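Local coordinates for thiosulfate reductase (Thermus thermophilus, PDB 2VPZ), which probably reduces thiosulfate or polysulfide, as a molybdopterin-dependent oxidoreductase carrying a molybdenum atom, two guanosine dinucleotide cofactors and a [4Fe-4S] cluster, at residues F618-Y623 with V736-L741; L669-G674 with L719-K724. All coordinates share one frame; numbering follows the deposited sequence.

Interaction 1: F618-Y623 with V736-L741; sequences FYRLLY and VNFVRL. With MGD (2-amino-5,6-dimercapto-7-methyl-3,7,8a,9-tetrahydro-8-oxa-1,3,9,10-tetraaza-anthracen-4-one guanosine dinucleotide), chain I.
Chi1 of Phe618 (-73°) sets CG anti to the carbonyl carbon, and the ring runs alongside the side chain of Arg740, both pointing the same way. Arg740 CD lies over the ring face in a CH-pi contact, 3.9 Å from the ring centroid, while the guanidinium stands steeply turned to the ring. A second arginine-aromatic pair repeats the theme with the roles exchanged between segments. In Arg620 CG is anti to the backbone N (chi1 -169°) and the chain bends further out, at chi3; it lies beside Phe738, whose CE2 sits over one face of the guanidinium, offset toward the rim, 3.6 Å from NH1. Here the planes are 66° apart, so the ring does not stack flat. The polar end of Arg620 is held by the carbonyls of Arg735 and Glu612.

Tyr619 and Val739, between these pairs, join the backbones as antiparallel strands. Tyr619 N donates to Val739 O (2.7 Å), and Val739 N returns a bond to Tyr619 O (2.8 Å). On the far side of Arg620, Leu621 N reaches Asn737 O at 3.2 Å. Beyond, the strands diverge, and Leu622 turns to the cofactor, CD2 lying 3.8 Å from N7 of the MGD guanine. The arrangement belongs to the mixed sheet of the molybdopterin dinucleotide binding domain, a member of the double-psi beta-barrel clan, here bordering the dinucleotide pocket.

Interaction 2: L669-G674 with L719-K724; sequences LVNQDG and LQTRYK
Asp673 and Arg722 form the salt bridge of this contact, with Arg722 NH2 2.8 Å from Asp673 OD1. The hydrogen bond within it is weak, bent to 123° at the hydrogen, and the carboxylate and guanidinium planes are turned 52° against each other, so the two charged groups do not lie flat against each other. The chain of Arg722 is extended from CG to NE and brings the charged group across to the turn. There Gln672 CG lies over the centre of the guanidinium, 3.6 Å from CZ, and an aliphatic carbon thus covers one face of the cation while the acid approaches obliquely. An alanine in place of Asp673 would probably leave the Arg722 guanidinium without its charge partner here and freer to turn.

The acid is offered by a type I beta turn from Asn671 to Gly674, closed by the bond from Gly674 N to Asn671 O (2.9 Å). Inward from the ion pair, Asn671 CB packs on Leu719 CD2 at 3.9 Å. Leu719 then reaches toward the strand: its CD2 approaches Leu669 O at 3.6 Å, and its CD1 meets Leu669 CB at 3.8 Å, the two leucine side chains crossing at about a right angle. The contact therefore grades from a charged end near the surface to a buried apolar one.

Leu719 also touches Leu621 of strand 619-624 and Glu677 of strand 676-683, and Leu669 packs against Val739 and Leu741 of strand 738-744. In this way the segment 719-724, mostly the loop that follows strand 692-696 and leads into strand 724-725, lies against the end of strand 666-671 and the turn that leads into strand 676-683.

Interactions 1 and 2 are contacts on neighbouring strands of one sheet: their centres are 8 Å apart, and along the chain interaction 2 is nested inside the loop closed by interaction 1. The strands concerned, 738-744 and 666-671, are joined by a probable hydrogen bond from Arg740 N to Val670 O (2.9 Å). Asn737 ties in the loop, its ND2 lying 3.0 Å from Arg722 O in another probable hydrogen bond. Toward the cofactors, Tyr623 CD2 packs 3.3 Å from Gln720 NE2. Leu622 borders one dinucleotide, whereas Tyr623 and Gln720 belong to the pocket of the other, so the two contacts together flank both MGD groups.

Interaction 1: F618-Y623 with V736-L741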
ATOM      1  N   PHE A 618      -7.477 -21.258  36.502  1.00 37.88           N
ATOM      2  CA  PHE A 618      -6.188 -21.740  35.959  1.00 38.22           C
ATOM      3  C   PHE A 618      -6.101 -21.808  34.419  1.00 38.86           C
ATOM      4  O   PHE A 618      -7.114 -21.704  33.741  1.00 39.74           O
ATOM      5  CB  PHE A 618      -5.873 -23.141  36.511  1.00 38.83           C
ATOM      6  CG  PHE A 618      -5.442 -23.175  37.965  1.00 39.17           C
ATOM      7  CD1 PHE A 618      -6.379 -23.116  38.994  1.00 37.86           C
ATOM      8  CD2 PHE A 618      -4.086 -23.281  38.294  1.00 38.35           C
ATOM      9  CE1 PHE A 618      -5.985 -23.153  40.326  1.00 37.91           C
ATOM     10  CE2 PHE A 618      -3.664 -23.328  39.619  1.00 37.64           C
ATOM     11  CZ  PHE A 618      -4.608 -23.266  40.641  1.00 38.80           C
ATOM     12  N   TYR A 619      -4.889 -21.981  33.893  1.00 38.93           N
ATOM     13  CA  TYR A 619      -4.646 -22.106  32.441  1.00 36.71           C
ATOM     14  C   TYR A 619      -3.657 -23.234  32.133  1.00 35.53           C
ATOM     15  O   TYR A 619      -2.807 -23.532  32.965  1.00 35.74           O
ATOM     16  CB  TYR A 619      -4.090 -20.813  31.851  1.00 34.35           C
ATOM     17  CG  TYR A 619      -4.990 -19.628  32.027  1.00 34.26           C
ATOM     18  CD1 TYR A 619      -4.916 -18.836  33.179  1.00 34.53           C
ATOM     19  CD2 TYR A 619      -5.963 -19.320  31.067  1.00 34.24           C
ATOM     20  CE1 TYR A 619      -5.788 -17.766  33.381  1.00 32.48           C
ATOM     21  CE2 TYR A 619      -6.850 -18.255  31.251  1.00 33.05           C
ATOM     22  CZ  TYR A 619      -6.757 -17.479  32.410  1.00 34.43           C
ATOM     23  OH  TYR A 619      -7.634 -16.430  32.596  1.00 35.54           O
ATOM     24  N   ARG A 620      -3.755 -23.876  30.965  1.00 33.74           N
ATOM     25  CA  ARG A 620      -2.771 -24.889  30.634  1.00 32.16           C
ATOM     26  C   ARG A 620      -1.478 -24.094  30.296  1.00 31.91           C
ATOM     27  O   ARG A 620      -1.536 -23.048  29.658  1.00 33.49           O
ATOM     28  CB  ARG A 620      -3.200 -25.764  29.443  1.00 32.47           C
ATOM     29  CG  ARG A 620      -2.318 -27.010  29.218  1.00 32.50           C
ATOM     30  CD  ARG A 620      -2.815 -27.861  28.034  1.00 33.31           C
ATOM     31  NE  ARG A 620      -4.189 -28.336  28.182  1.00 32.57           N
ATOM     32  CZ  ARG A 620      -4.584 -29.403  28.878  1.00 33.72           C
ATOM     33  NH1 ARG A 620      -3.702 -30.156  29.524  1.00 32.80           N
ATOM     34  NH2 ARG A 620      -5.882 -29.719  28.922  1.00 32.78           N
ATOM     35  N   LEU A 621      -0.329 -24.595  30.766  1.00 31.01           N
ATOM     36  CA  LEU A 621       0.994 -23.991  30.601  1.00 31.95           C
ATOM     37  C   LEU A 621       1.628 -24.538  29.307  1.00 33.44           C
ATOM     38  O   LEU A 621       2.020 -25.708  29.276  1.00 33.63           O
ATOM     39  CB  LEU A 621       1.889 -24.338  31.793  1.00 32.10           C
ATOM     40  CG  LEU A 621       3.077 -23.489  32.297  1.00 33.19           C
ATOM     41  CD1 LEU A 621       4.232 -24.396  32.780  1.00 31.19           C
ATOM     42  CD2 LEU A 621       3.538 -22.542  31.187  1.00 35.07           C
ATOM     43  N   LEU A 622       1.680 -23.725  28.232  1.00 32.75           N
ATOM     44  CA  LEU A 622       2.277 -24.165  26.972  1.00 31.78           C
ATOM     45  C   LEU A 622       3.695 -23.528  26.976  1.00 33.25           C
ATOM     46  O   LEU A 622       3.957 -22.593  27.731  1.00 33.04           O
ATOM     47  CB  LEU A 622       1.414 -23.764  25.763  1.00 30.88           C
ATOM     48  CG  LEU A 622      -0.081 -24.222  25.707  1.00 28.72           C
ATOM     49  CD1 LEU A 622      -0.770 -23.780  24.384  1.00 27.72           C
ATOM     50  CD2 LEU A 622      -0.181 -25.754  25.876  1.00 28.11           C
ATOM     51  N   TYR A 623       4.626 -24.040  26.169  1.00 33.87           N
ATOM     52  CA  TYR A 623       5.977 -23.506  26.213  1.00 34.17           C
ATOM     53  C   TYR A 623       6.663 -23.763  24.867  1.00 34.60           C
ATOM     54  O   TYR A 623       6.177 -24.545  24.052  1.00 33.82           O
ATOM     55  CB  TYR A 623       6.726 -24.164  27.371  1.00 32.65           C
ATOM     56  CG  TYR A 623       6.726 -25.676  27.275  1.00 34.69           C
ATOM     57  CD1 TYR A 623       7.664 -26.351  26.494  1.00 34.23           C
ATOM     58  CD2 TYR A 623       5.707 -26.451  27.877  1.00 33.13           C
ATOM     59  CE1 TYR A 623       7.606 -27.729  26.292  1.00 33.67           C
ATOM     60  CE2 TYR A 623       5.636 -27.826  27.686  1.00 32.76           C
ATOM     61  CZ  TYR A 623       6.597 -28.469  26.887  1.00 33.56           C
ATOM     62  OH  TYR A 623       6.538 -29.825  26.681  1.00 34.05           O
ATOM     63  N   VAL A 736       0.611 -31.092  30.877  1.00 36.68           N
ATOM     64  CA  VAL A 736      -0.359 -31.641  31.796  1.00 37.02           C
ATOM     65  C   VAL A 736      -0.400 -30.743  33.084  1.00 37.19           C
ATOM     66  O   VAL A 736      -1.184 -30.976  34.016  1.00 38.07           O
ATOM     67  CB  VAL A 736       0.148 -33.146  31.933  1.00 36.63           C
ATOM     68  CG1 VAL A 736       0.474 -33.498  33.348  1.00 37.09           C
ATOM     69  CG2 VAL A 736      -0.770 -34.114  31.191  1.00 36.29           C
ATOM     70  N   ASN A 737       0.427 -29.695  33.094  1.00 36.74           N
ATOM     71  CA  ASN A 737       0.490 -28.746  34.218  1.00 35.81           C
ATOM     72  C   ASN A 737      -0.399 -27.523  33.960  1.00 35.58           C
ATOM     73  O   ASN A 737      -0.542 -27.070  32.823  1.00 35.65           O
ATOM     74  CB  ASN A 737       1.944 -28.318  34.501  1.00 35.37           C
ATOM     75  CG  ASN A 737       2.805 -29.464  35.056  1.00 35.80           C
ATOM     76  OD1 ASN A 737       2.805 -29.735  36.261  1.00 35.15           O
ATOM     77  ND2 ASN A 737       3.524 -30.148  34.161  1.00 35.66           N
ATOM     78  N   PHE A 738      -1.010 -27.025  35.029  1.00 36.01           N
ATOM     79  CA  PHE A 738      -1.903 -25.880  35.009  1.00 36.04           C
ATOM     80  C   PHE A 738      -1.293 -24.796  35.897  1.00 35.93           C
ATOM     81  O   PHE A 738      -0.665 -25.085  36.928  1.00 37.35           O
ATOM     82  CB  PHE A 738      -3.307 -26.310  35.494  1.00 36.45           C
ATOM     83  CG  PHE A 738      -3.861 -27.551  34.783  1.00 36.72           C
ATOM     84  CD1 PHE A 738      -4.127 -28.723  35.493  1.00 36.95           C
ATOM     85  CD2 PHE A 738      -4.101 -27.542  33.398  1.00 37.48           C
ATOM     86  CE1 PHE A 738      -4.614 -29.889  34.832  1.00 38.06           C
ATOM     87  CE2 PHE A 738      -4.592 -28.695  32.718  1.00 38.03           C
ATOM     88  CZ  PHE A 738      -4.848 -29.868  33.440  1.00 38.11           C
ATOM     89  N   VAL A 739      -1.482 -23.553  35.487  1.00 35.42           N
ATOM     90  CA  VAL A 739      -0.914 -22.410  36.166  1.00 35.32           C
ATOM     91  C   VAL A 739      -1.926 -21.244  36.268  1.00 35.86           C
ATOM     92  O   VAL A 739      -2.802 -21.119  35.401  1.00 34.83           O
ATOM     93  CB  VAL A 739       0.355 -21.979  35.357  1.00 35.95           C
ATOM     94  CG1 VAL A 739      -0.021 -20.951  34.289  1.00 35.95           C
ATOM     95  CG2 VAL A 739       1.448 -21.509  36.280  1.00 36.61           C
ATOM     96  N   ARG A 740      -1.853 -20.440  37.337  1.00 35.71           N
ATOM     97  CA  ARG A 740      -2.716 -19.259  37.489  1.00 35.98           C
ATOM     98  C   ARG A 740      -1.827 -18.015  37.727  1.00 36.11           C
ATOM     99  O   ARG A 740      -0.687 -18.143  38.190  1.00 37.00           O
ATOM    100  CB  ARG A 740      -3.727 -19.433  38.608  1.00 37.37           C
ATOM    101  CG  ARG A 740      -3.076 -19.406  39.920  1.00 40.16           C
ATOM    102  CD  ARG A 740      -3.962 -19.880  41.005  1.00 41.30           C
ATOM    103  NE  ARG A 740      -3.605 -19.084  42.145  1.00 44.69           N
ATOM    104  CZ  ARG A 740      -2.911 -19.527  43.164  1.00 46.63           C
ATOM    105  NH1 ARG A 740      -2.529 -20.785  43.168  1.00 48.96           N
ATOM    106  NH2 ARG A 740      -2.555 -18.706  44.154  1.00 46.78           N
ATOM    107  N   LEU A 741      -2.330 -16.825  37.395  1.00 37.50           N
ATOM    108  CA  LEU A 741      -1.557 -15.586  37.509  1.00 38.95           C
ATOM    109  C   LEU A 741      -1.953 -14.672  38.684  1.00 41.22           C
ATOM    110  O   LEU A 741      -3.130 -14.378  38.887  1.00 42.45           O
ATOM    111  CB  LEU A 741      -1.578 -14.798  36.177  1.00 36.36           C
ATOM    112  CG  LEU A 741      -1.998 -15.230  34.757  1.00 36.03           C
ATOM    113  CD1 LEU A 741      -1.354 -14.173  33.848  1.00 34.79           C
ATOM    114  CD2 LEU A 741      -1.583 -16.655  34.294  1.00 35.12           C
TER
HETATM  115  PB  MGD I1766       6.396 -28.396  19.274  1.00 29.45           P
HETATM  116  O1B MGD I1766       6.251 -28.798  20.688  1.00 30.92           O
HETATM  117  O2B MGD I1766       5.853 -29.214  18.216  1.00 30.31           O
HETATM  118  O3B MGD I1766       7.986 -28.214  19.283  1.00 28.55           O
HETATM  119  O3A MGD I1766      10.338 -27.344  18.848  1.00 23.67           O
HETATM  120  PA  MGD I1766       9.138 -28.121  18.181  1.00 26.89           P
HETATM  121  O1A MGD I1766       9.738 -29.400  17.828  1.00 27.59           O
HETATM  122  O2A MGD I1766       8.690 -27.372  17.018  1.00 24.89           O
HETATM  123  O5' MGD I1766       5.809 -26.969  19.063  1.00 31.16           O
HETATM  124  C5' MGD I1766       5.681 -25.887  19.988  1.00 31.22           C
HETATM  125  C4' MGD I1766       4.292 -25.396  19.611  1.00 31.10           C
HETATM  126  O4' MGD I1766       3.473 -26.465  20.057  1.00 32.35           O
HETATM  127  C3' MGD I1766       3.736 -24.139  20.331  1.00 33.43           C
HETATM  128  O3' MGD I1766       3.174 -23.198  19.380  1.00 31.24           O
HETATM  129  C2' MGD I1766       2.596 -24.660  21.241  1.00 34.38           C
HETATM  130  O2' MGD I1766       1.449 -23.838  21.060  1.00 33.50           O
HETATM  131  C1' MGD I1766       2.225 -25.955  20.562  1.00 35.91           C
HETATM  132  N9  MGD I1766       1.273 -26.881  21.233  1.00 38.88           N
HETATM  133  C8  MGD I1766       1.121 -27.063  22.583  1.00 40.67           C
HETATM  134  N7  MGD I1766       0.153 -27.982  22.861  1.00 40.55           N
HETATM  135  C5  MGD I1766      -0.347 -28.383  21.663  1.00 40.14           C
HETATM  136  C6  MGD I1766      -1.447 -29.270  21.232  1.00 40.02           C
HETATM  137  O6  MGD I1766      -2.043 -29.901  22.111  1.00 39.30           O
HETATM  138  N1  MGD I1766      -1.685 -29.426  19.931  1.00 39.40           N
HETATM  139  C2  MGD I1766      -1.001 -28.729  18.983  1.00 40.16           C
HETATM  140  N2  MGD I1766      -1.288 -28.917  17.646  1.00 40.23           N
HETATM  141  N3  MGD I1766       0.024 -27.879  19.300  1.00 40.37           N
HETATM  142  C4  MGD I1766       0.393 -27.668  20.593  1.00 39.27           C
HETATM  143  C10 MGD I1766      11.319 -27.799  19.756  1.00 28.60           C
HETATM  144  C11 MGD I1766      12.509 -28.100  18.904  1.00 31.56           C
HETATM  145  O11 MGD I1766      13.023 -26.857  18.405  1.00 32.06           O
HETATM  146  C12 MGD I1766      13.535 -29.053  19.571  1.00 34.59           C
HETATM  147  S12 MGD I1766      13.069 -30.522  20.247  1.00 31.68           S
HETATM  148  C13 MGD I1766      14.886 -28.772  19.646  1.00 34.58           C
HETATM  149  S13 MGD I1766      15.976 -29.915  20.282  1.00 33.05           S
HETATM  150  C14 MGD I1766      15.431 -27.462  19.137  1.00 33.20           C
HETATM  151  N15 MGD I1766      15.760 -26.496  20.119  1.00 33.64           N
HETATM  152  C16 MGD I1766      15.791 -25.157  19.821  1.00 36.05           C
HETATM  153  C17 MGD I1766      16.173 -24.064  20.784  1.00 36.78           C
HETATM  154  O17 MGD I1766      16.554 -24.369  21.948  1.00 39.32           O
HETATM  155  N18 MGD I1766      16.191 -22.755  20.356  1.00 35.77           N
HETATM  156  C19 MGD I1766      15.762 -22.482  19.097  1.00 36.26           C
HETATM  157  N19 MGD I1766      15.712 -21.209  18.757  1.00 35.61           N
HETATM  158  N20 MGD I1766      15.349 -23.389  18.149  1.00 36.72           N
HETATM  159  C21 MGD I1766      15.400 -24.716  18.477  1.00 36.23           C
HETATM  160  N22 MGD I1766      15.005 -25.667  17.645  1.00 36.45           N
HETATM  161  C23 MGD I1766      14.486 -26.920  18.084  1.00 33.32           C

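Interaction 2: L669-G674 with L719-K724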
ATOM      1  N   LEU A 669       3.623 -16.749  38.395  1.00 35.77           N
ATOM      2  CA  LEU A 669       2.862 -17.918  37.910  1.00 36.36           C
ATOM      3  C   LEU A 669       2.876 -18.961  39.079  1.00 36.34           C
ATOM      4  O   LEU A 669       3.928 -19.310  39.613  1.00 36.21           O
ATOM      5  CB  LEU A 669       3.506 -18.546  36.632  1.00 34.94           C
ATOM      6  CG  LEU A 669       3.554 -17.600  35.423  1.00 35.28           C
ATOM      7  CD1 LEU A 669       4.400 -18.213  34.307  1.00 34.55           C
ATOM      8  CD2 LEU A 669       2.131 -17.251  34.906  1.00 33.91           C
ATOM      9  N   VAL A 670       1.686 -19.393  39.488  1.00 36.36           N
ATOM     10  CA  VAL A 670       1.578 -20.376  40.568  1.00 38.39           C
ATOM     11  C   VAL A 670       0.920 -21.658  39.978  1.00 39.57           C
ATOM     12  O   VAL A 670      -0.113 -21.568  39.302  1.00 40.13           O
ATOM     13  CB  VAL A 670       0.714 -19.792  41.777  1.00 38.23           C
ATOM     14  CG1 VAL A 670       0.934 -20.645  43.045  1.00 35.86           C
ATOM     15  CG2 VAL A 670       1.118 -18.306  42.045  1.00 37.49           C
ATOM     16  N   ASN A 671       1.523 -22.828  40.169  1.00 40.18           N
ATOM     17  CA  ASN A 671       0.925 -24.043  39.606  1.00 43.33           C
ATOM     18  C   ASN A 671      -0.067 -24.735  40.565  1.00 44.16           C
ATOM     19  O   ASN A 671      -0.221 -24.303  41.709  1.00 44.88           O
ATOM     20  CB  ASN A 671       1.984 -25.052  39.034  1.00 42.13           C
ATOM     21  CG  ASN A 671       2.855 -25.726  40.112  1.00 40.89           C
ATOM     22  OD1 ASN A 671       3.742 -26.538  39.778  1.00 41.80           O
ATOM     23  ND2 ASN A 671       2.609 -25.412  41.376  1.00 39.25           N
ATOM     24  N   GLN A 672      -0.753 -25.766  40.083  1.00 44.55           N
ATOM     25  CA  GLN A 672      -1.744 -26.494  40.865  1.00 45.30           C
ATOM     26  C   GLN A 672      -1.160 -27.004  42.213  1.00 45.37           C
ATOM     27  O   GLN A 672      -1.913 -27.230  43.171  1.00 46.35           O
ATOM     28  CB  GLN A 672      -2.368 -27.641  40.022  1.00 45.54           C
ATOM     29  CG  GLN A 672      -1.461 -28.872  39.742  1.00 46.29           C
ATOM     30  CD  GLN A 672      -0.376 -28.646  38.686  1.00 46.90           C
ATOM     31  OE1 GLN A 672       0.761 -29.129  38.826  1.00 47.63           O
ATOM     32  NE2 GLN A 672      -0.717 -27.934  37.606  1.00 46.50           N
ATOM     33  N   ASP A 673       0.166 -27.141  42.298  1.00 45.29           N
ATOM     34  CA  ASP A 673       0.838 -27.585  43.533  1.00 45.37           C
ATOM     35  C   ASP A 673       1.486 -26.457  44.391  1.00 45.10           C
ATOM     36  O   ASP A 673       2.331 -26.748  45.237  1.00 45.01           O
ATOM     37  CB  ASP A 673       1.903 -28.669  43.231  1.00 48.76           C
ATOM     38  CG  ASP A 673       1.314 -29.931  42.579  1.00 50.98           C
ATOM     39  OD1 ASP A 673       0.262 -30.412  43.054  1.00 51.86           O
ATOM     40  OD2 ASP A 673       1.904 -30.433  41.601  1.00 52.32           O
ATOM     41  N   GLY A 674       1.103 -25.201  44.167  1.00 44.21           N
ATOM     42  CA  GLY A 674       1.646 -24.086  44.901  1.00 43.29           C
ATOM     43  C   GLY A 674       3.016 -23.490  44.547  1.00 43.50           C
ATOM     44  O   GLY A 674       3.416 -22.456  45.106  1.00 44.71           O
ATOM     45  N   LEU A 719       7.873 -25.099  37.164  1.00 35.25           N
ATOM     46  CA  LEU A 719       6.417 -25.144  37.335  1.00 35.30           C
ATOM     47  C   LEU A 719       5.861 -26.495  36.932  1.00 35.45           C
ATOM     48  O   LEU A 719       4.710 -26.808  37.219  1.00 35.88           O
ATOM     49  CB  LEU A 719       5.730 -24.065  36.501  1.00 35.01           C
ATOM     50  CG  LEU A 719       5.823 -22.641  37.018  1.00 36.70           C
ATOM     51  CD1 LEU A 719       5.645 -21.623  35.890  1.00 36.30           C
ATOM     52  CD2 LEU A 719       4.764 -22.447  38.094  1.00 37.49           C
ATOM     53  N   GLN A 720       6.682 -27.270  36.224  1.00 36.64           N
ATOM     54  CA  GLN A 720       6.293 -28.603  35.752  1.00 38.30           C
ATOM     55  C   GLN A 720       6.670 -29.620  36.832  1.00 39.11           C
ATOM     56  O   GLN A 720       7.675 -30.327  36.788  1.00 38.95           O
ATOM     57  CB  GLN A 720       6.931 -28.888  34.375  1.00 37.33           C
ATOM     58  CG  GLN A 720       6.203 -28.141  33.234  1.00 38.28           C
ATOM     59  CD  GLN A 720       7.114 -27.583  32.129  1.00 39.97           C
ATOM     60  OE1 GLN A 720       8.336 -27.496  32.290  1.00 40.14           O
ATOM     61  NE2 GLN A 720       6.503 -27.174  31.003  1.00 39.78           N
ATOM     62  N   THR A 721       5.806 -29.641  37.827  1.00 40.30           N
ATOM     63  CA  THR A 721       5.946 -30.467  38.996  1.00 41.53           C
ATOM     64  C   THR A 721       5.565 -31.946  38.754  1.00 41.57           C
ATOM     65  O   THR A 721       6.224 -32.854  39.267  1.00 41.91           O
ATOM     66  CB  THR A 721       5.102 -29.842  40.152  1.00 41.91           C
ATOM     67  OG1 THR A 721       5.927 -29.056  40.989  1.00 43.56           O
ATOM     68  CG2 THR A 721       4.373 -30.922  40.930  1.00 43.37           C
ATOM     69  N   ARG A 722       4.521 -32.140  37.948  1.00 43.59           N
ATOM     70  CA  ARG A 722       3.977 -33.462  37.567  1.00 45.28           C
ATOM     71  C   ARG A 722       4.149 -33.738  36.049  1.00 44.88           C
ATOM     72  O   ARG A 722       4.441 -32.821  35.295  1.00 44.98           O
ATOM     73  CB  ARG A 722       2.461 -33.525  37.888  1.00 47.21           C
ATOM     74  CG  ARG A 722       2.015 -33.035  39.291  1.00 50.85           C
ATOM     75  CD  ARG A 722       0.482 -32.771  39.351  1.00 54.08           C
ATOM     76  NE  ARG A 722      -0.093 -32.470  40.670  1.00 57.39           N
ATOM     77  CZ  ARG A 722      -1.395 -32.304  40.926  1.00 58.32           C
ATOM     78  NH1 ARG A 722      -2.283 -32.405  39.945  1.00 57.73           N
ATOM     79  NH2 ARG A 722      -1.821 -32.045  42.168  1.00 58.27           N
ATOM     80  N   TYR A 723       3.994 -34.998  35.628  1.00 43.64           N
ATOM     81  CA  TYR A 723       4.057 -35.391  34.202  1.00 42.33           C
ATOM     82  C   TYR A 723       3.321 -36.734  33.966  1.00 42.78           C
ATOM     83  O   TYR A 723       3.265 -37.551  34.880  1.00 44.04           O
ATOM     84  CB  TYR A 723       5.508 -35.517  33.709  1.00 41.22           C
ATOM     85  CG  TYR A 723       6.349 -36.567  34.400  1.00 41.44           C
ATOM     86  CD1 TYR A 723       6.377 -37.902  33.944  1.00 41.98           C
ATOM     87  CD2 TYR A 723       7.130 -36.244  35.515  1.00 41.51           C
ATOM     88  CE1 TYR A 723       7.164 -38.882  34.581  1.00 42.20           C
ATOM     89  CE2 TYR A 723       7.918 -37.199  36.171  1.00 42.51           C
ATOM     90  CZ  TYR A 723       7.938 -38.524  35.704  1.00 43.27           C
ATOM     91  OH  TYR A 723       8.722 -39.479  36.338  1.00 43.71           O
ATOM     92  N   LYS A 724       2.714 -36.944  32.791  1.00 43.04           N
ATOM     93  CA  LYS A 724       2.031 -38.220  32.494  1.00 43.54           C
ATOM     94  C   LYS A 724       2.976 -39.117  31.653  1.00 43.10           C
ATOM     95  O   LYS A 724       3.252 -38.808  30.495  1.00 42.76           O
ATOM     96  CB  LYS A 724       0.678 -38.030  31.760  1.00 46.57           C
ATOM     97  CG  LYS A 724      -0.279 -39.286  31.771  1.00 50.06           C
ATOM     98  CD  LYS A 724      -1.780 -38.937  31.658  1.00 52.47           C
ATOM     99  CE  LYS A 724      -2.448 -38.838  33.039  1.00 54.93           C
ATOM    100  NZ  LYS A 724      -3.482 -37.738  33.126  1.00 57.70           N
TER